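Local coordinates for protein NH(3)-dependent NAD(+) synthetase (Francisella tularensis subsp. holarctica LVS, PDB 3FIU) that belongs to the NAD synthase family and, with a parallel sheet flanked by helices, holds adenosine monophosphate, pyrophosphate and magnesium, at residues I88-F97 / K116-Y127. Residues are numbered along the deposited sequence; the frame is centred on the assembly and turned at random. Where two conformers were deposited one is given.
With AMP (adenosine monophosphate), chain G.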
# COMPACT_ATOMS: atom_id res chain seq x y z
N ILE A 88 10.76 -14.39 10.89
CA ILE A 88 9.42 -14.99 10.78
C ILE A 88 9.17 -15.51 9.37
O ILE A 88 9.22 -14.73 8.40
CB ILE A 88 8.30 -14.00 11.18
CG1 ILE A 88 8.48 -13.54 12.63
CG2 ILE A 88 6.90 -14.61 10.96
CD1 ILE A 88 7.73 -12.28 12.97
N SER A 89 8.91 -16.81 9.23
CA SER A 89 8.55 -17.34 7.92
C SER A 89 7.19 -16.80 7.51
O SER A 89 6.22 -16.87 8.28
CB SER A 89 8.48 -18.86 7.90
OG SER A 89 8.13 -19.31 6.60
N ILE A 90 7.10 -16.29 6.27
CA ILE A 90 5.84 -15.80 5.75
C ILE A 90 5.13 -16.92 5.02
O ILE A 90 4.03 -16.71 4.48
CB ILE A 90 6.02 -14.53 4.83
CG1 ILE A 90 6.72 -14.90 3.50
CG2 ILE A 90 6.79 -13.47 5.59
CD1 ILE A 90 6.63 -13.82 2.43
N GLN A 91 5.73 -18.11 5.02
CA GLN A 91 5.17 -19.20 4.22
C GLN A 91 3.74 -19.63 4.63
O GLN A 91 2.89 -19.82 3.76
CB GLN A 91 6.15 -20.40 4.10
CG GLN A 91 5.82 -21.40 2.95
CD GLN A 91 5.98 -20.78 1.58
OE1 GLN A 91 6.81 -19.90 1.39
NE2 GLN A 91 5.16 -21.22 0.61
N PRO A 92 3.47 -19.83 5.94
CA PRO A 92 2.09 -20.18 6.36
C PRO A 92 1.03 -19.18 5.90
O PRO A 92 -0.02 -19.57 5.36
CB PRO A 92 2.16 -20.18 7.90
CG PRO A 92 3.59 -20.50 8.18
CD PRO A 92 4.41 -19.85 7.09
N ALA A 93 1.29 -17.90 6.14
CA ALA A 93 0.38 -16.85 5.71
C ALA A 93 0.26 -16.81 4.18
O ALA A 93 -0.86 -16.69 3.63
CB ALA A 93 0.84 -15.52 6.26
N TYR A 94 1.40 -16.95 3.50
CA TYR A 94 1.38 -16.90 2.03
C TYR A 94 0.55 -18.08 1.46
O TYR A 94 -0.28 -17.91 0.56
CB TYR A 94 2.81 -16.84 1.41
CG TYR A 94 2.74 -16.99 -0.08
CD1 TYR A 94 3.08 -18.20 -0.70
CD2 TYR A 94 2.21 -15.97 -0.86
CE1 TYR A 94 2.92 -18.36 -2.07
CE2 TYR A 94 2.05 -16.12 -2.23
CZ TYR A 94 2.41 -17.32 -2.82
OH TYR A 94 2.24 -17.44 -4.19
N GLU A 95 0.76 -19.29 1.99
CA GLU A 95 0.03 -20.47 1.52
C GLU A 95 -1.48 -20.35 1.75
O GLU A 95 -2.27 -20.70 0.87
CB GLU A 95 0.63 -21.76 2.10
CG GLU A 95 1.88 -22.24 1.38
CD GLU A 95 1.56 -23.22 0.28
OE1 GLU A 95 1.60 -22.83 -0.91
OE2 GLU A 95 1.21 -24.38 0.61
N ALA A 96 -1.88 -19.82 2.91
CA ALA A 96 -3.31 -19.64 3.18
C ALA A 96 -3.85 -18.61 2.16
O ALA A 96 -4.91 -18.80 1.54
CB ALA A 96 -3.54 -19.15 4.61
N PHE A 97 -3.09 -17.56 1.94
CA PHE A 97 -3.56 -16.54 1.00
C PHE A 97 -3.68 -17.15 -0.41
O PHE A 97 -4.73 -17.08 -1.06
CB PHE A 97 -2.64 -15.32 0.99
CG PHE A 97 -3.03 -14.31 -0.05
CD1 PHE A 97 -4.12 -13.43 0.17
CD2 PHE A 97 -2.34 -14.26 -1.26
CE1 PHE A 97 -4.48 -12.47 -0.82
CE2 PHE A 97 -2.69 -13.33 -2.24
CZ PHE A 97 -3.76 -12.42 -2.02
N LYS A 116 2.83 -14.10 -7.42
CA LYS A 116 3.40 -14.67 -6.20
C LYS A 116 4.35 -13.68 -5.53
O LYS A 116 4.23 -13.42 -4.33
CB LYS A 116 4.19 -15.95 -6.53
CG LYS A 116 5.05 -16.46 -5.37
CD LYS A 116 5.81 -17.71 -5.78
CE LYS A 116 6.10 -18.59 -4.59
NZ LYS A 116 6.74 -19.85 -5.08
N GLY A 117 5.30 -13.15 -6.31
CA GLY A 117 6.30 -12.22 -5.80
C GLY A 117 5.65 -10.99 -5.20
O GLY A 117 6.06 -10.51 -4.12
N ASN A 118 4.62 -10.50 -5.87
CA ASN A 118 3.92 -9.31 -5.39
C ASN A 118 3.13 -9.56 -4.09
O ASN A 118 3.10 -8.70 -3.21
CB ASN A 118 2.98 -8.77 -6.46
CG ASN A 118 3.71 -8.04 -7.58
OD1 ASN A 118 4.86 -7.64 -7.44
ND2 ASN A 118 3.02 -7.86 -8.69
N ALA A 119 2.48 -10.72 -4.00
CA ALA A 119 1.76 -11.09 -2.77
C ALA A 119 2.72 -11.19 -1.59
O ALA A 119 2.42 -10.73 -0.49
CB ALA A 119 1.06 -12.40 -2.96
N GLN A 120 3.88 -11.80 -1.82
CA GLN A 120 4.85 -11.93 -0.72
C GLN A 120 5.37 -10.57 -0.30
O GLN A 120 5.57 -10.34 0.89
CB GLN A 120 5.99 -12.89 -1.06
CG GLN A 120 5.49 -14.30 -1.31
CD GLN A 120 6.57 -15.32 -1.65
OE1 GLN A 120 6.31 -16.54 -1.63
NE2 GLN A 120 7.75 -14.86 -1.96
N ALA A 121 5.57 -9.66 -1.24
CA ALA A 121 6.05 -8.32 -0.87
C ALA A 121 5.02 -7.56 -0.02
O ALA A 121 5.37 -6.84 0.87
CB ALA A 121 6.38 -7.50 -2.12
N ARG A 122 3.75 -7.75 -0.33
CA ARG A 122 2.68 -7.10 0.40
C ARG A 122 2.50 -7.76 1.78
O ARG A 122 2.18 -7.08 2.73
CB ARG A 122 1.40 -7.20 -0.41
CG ARG A 122 1.50 -6.35 -1.70
CD ARG A 122 0.27 -6.50 -2.59
NE ARG A 122 0.48 -5.63 -3.76
CZ ARG A 122 0.34 -6.00 -5.03
NH1 ARG A 122 -0.13 -7.21 -5.32
NH2 ARG A 122 0.62 -5.12 -6.00
N LEU A 123 2.69 -9.06 1.87
CA LEU A 123 2.75 -9.68 3.20
C LEU A 123 3.85 -9.06 4.07
O LEU A 123 3.64 -8.75 5.26
CB LEU A 123 2.98 -11.18 3.12
CG LEU A 123 1.75 -12.03 2.87
CD1 LEU A 123 2.20 -13.47 2.73
CD2 LEU A 123 0.74 -11.88 4.01
N ARG A 124 5.04 -8.86 3.50
CA ARG A 124 6.12 -8.23 4.25
C ARG A 124 5.72 -6.82 4.72
O ARG A 124 6.01 -6.46 5.84
CB ARG A 124 7.42 -8.19 3.43
CG ARG A 124 7.97 -9.63 3.25
CD ARG A 124 9.44 -9.69 2.78
NE ARG A 124 9.78 -11.10 2.51
CZ ARG A 124 9.77 -11.68 1.31
NH1 ARG A 124 9.49 -10.98 0.21
NH2 ARG A 124 10.05 -12.96 1.21
N MET A 125 5.05 -6.06 3.86
CA MET A 125 4.50 -4.74 4.23
C MET A 125 3.59 -4.86 5.45
O MET A 125 3.70 -4.04 6.40
CB MET A 125 3.76 -4.11 3.03
CG MET A 125 3.12 -2.71 3.31
SD MET A 125 1.54 -2.86 4.14
CE MET A 125 0.43 -3.46 2.85
N MET A 126 2.77 -5.90 5.46
CA MET A 126 1.84 -6.14 6.58
C MET A 126 2.61 -6.38 7.88
O MET A 126 2.29 -5.79 8.90
CB MET A 126 0.94 -7.34 6.29
CG MET A 126 -0.17 -7.04 5.24
SD MET A 126 -1.32 -8.38 5.00
CE MET A 126 -1.92 -8.66 6.67
N TYR A 127 3.62 -7.24 7.83
CA TYR A 127 4.46 -7.49 9.01
C TYR A 127 5.07 -6.22 9.54
O TYR A 127 4.99 -5.94 10.75
CB TYR A 127 5.56 -8.51 8.70
CG TYR A 127 5.02 -9.90 8.67
CD1 TYR A 127 4.70 -10.58 9.85
CD2 TYR A 127 4.80 -10.55 7.44
CE1 TYR A 127 4.19 -11.88 9.81
CE2 TYR A 127 4.29 -11.81 7.39
CZ TYR A 127 3.97 -12.47 8.58
OH TYR A 127 3.46 -13.71 8.49
P AMP G . 14.40 -6.17 -3.50
O1P AMP G . 14.79 -4.77 -3.93
O2P AMP G . 13.11 -6.64 -4.20
O3P AMP G . 15.44 -7.22 -3.44
O5' AMP G . 13.84 -6.02 -1.98
C5' AMP G . 13.02 -4.88 -1.64
C4' AMP G . 12.91 -4.82 -0.13
O4' AMP G . 11.99 -5.80 0.37
C3' AMP G . 14.21 -5.15 0.60
O3' AMP G . 15.04 -4.00 0.59
C2' AMP G . 13.70 -5.51 1.99
O2' AMP G . 13.49 -4.32 2.79
C1' AMP G . 12.37 -6.19 1.69
N9 AMP G . 12.58 -7.66 1.66
C8 AMP G . 12.75 -8.45 0.57
N7 AMP G . 12.94 -9.74 0.92
C5 AMP G . 12.93 -9.78 2.27
C6 AMP G . 13.05 -10.84 3.29
N6 AMP G . 13.29 -12.12 2.92
N1 AMP G . 12.94 -10.44 4.57
C2 AMP G . 12.73 -9.17 4.96
N3 AMP G . 12.59 -8.14 4.09
C4 AMP G . 12.67 -8.41 2.76
O HOH W 1 3.21 -16.83 7.98
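Tyr94 of helix 91-100 fits as a knob into a hole formed by Lys116, Ala119, Gln120 and Leu123 of helix 113-135. The N-to-C directions of 91-97 and 116-127 are 127° apart. Tyr94 CG lies anti to its backbone N (chi1 172°), laying the ring alongside the other helix, toward its N-terminal end. Tyr94 CB meets Leu123 CD1 at 3.7 Å. Gln120 CG lies over one face, 4.1 Å from the Tyr94 ring centroid, in a CH-pi contact. The Gln120 amide stands almost upright there, OE1 above the ring centre. At the edge, Tyr94 CE2 meets Ala119 CB at 3.9 Å. The tip, Tyr94 OH, rests against Lys116 CG; Lys116 NZ hydrogen-bonds to Asn65 OD1.

Ile90 CD1 lies 3.7 Å from Gln120 CB. It and the AMP adenine lie over opposite faces of the Arg124 guanidinium, both offset toward the rim. Arg124 NE hydrogen-bonds to Leu61 O. Ile90 CG2 packs 3.5 Å from Tyr127 CE2. A water links Tyr127 OH to Ser89 O and Ala93 N; Tyr127 OH is also hydrogen-bonded to Ser100 OG of the second subunit.

No direct hydrogen bond joins the segments. Apolar and CH-pi contacts and one water hold them, and Ile90 backs Arg124 of the AMP pocket.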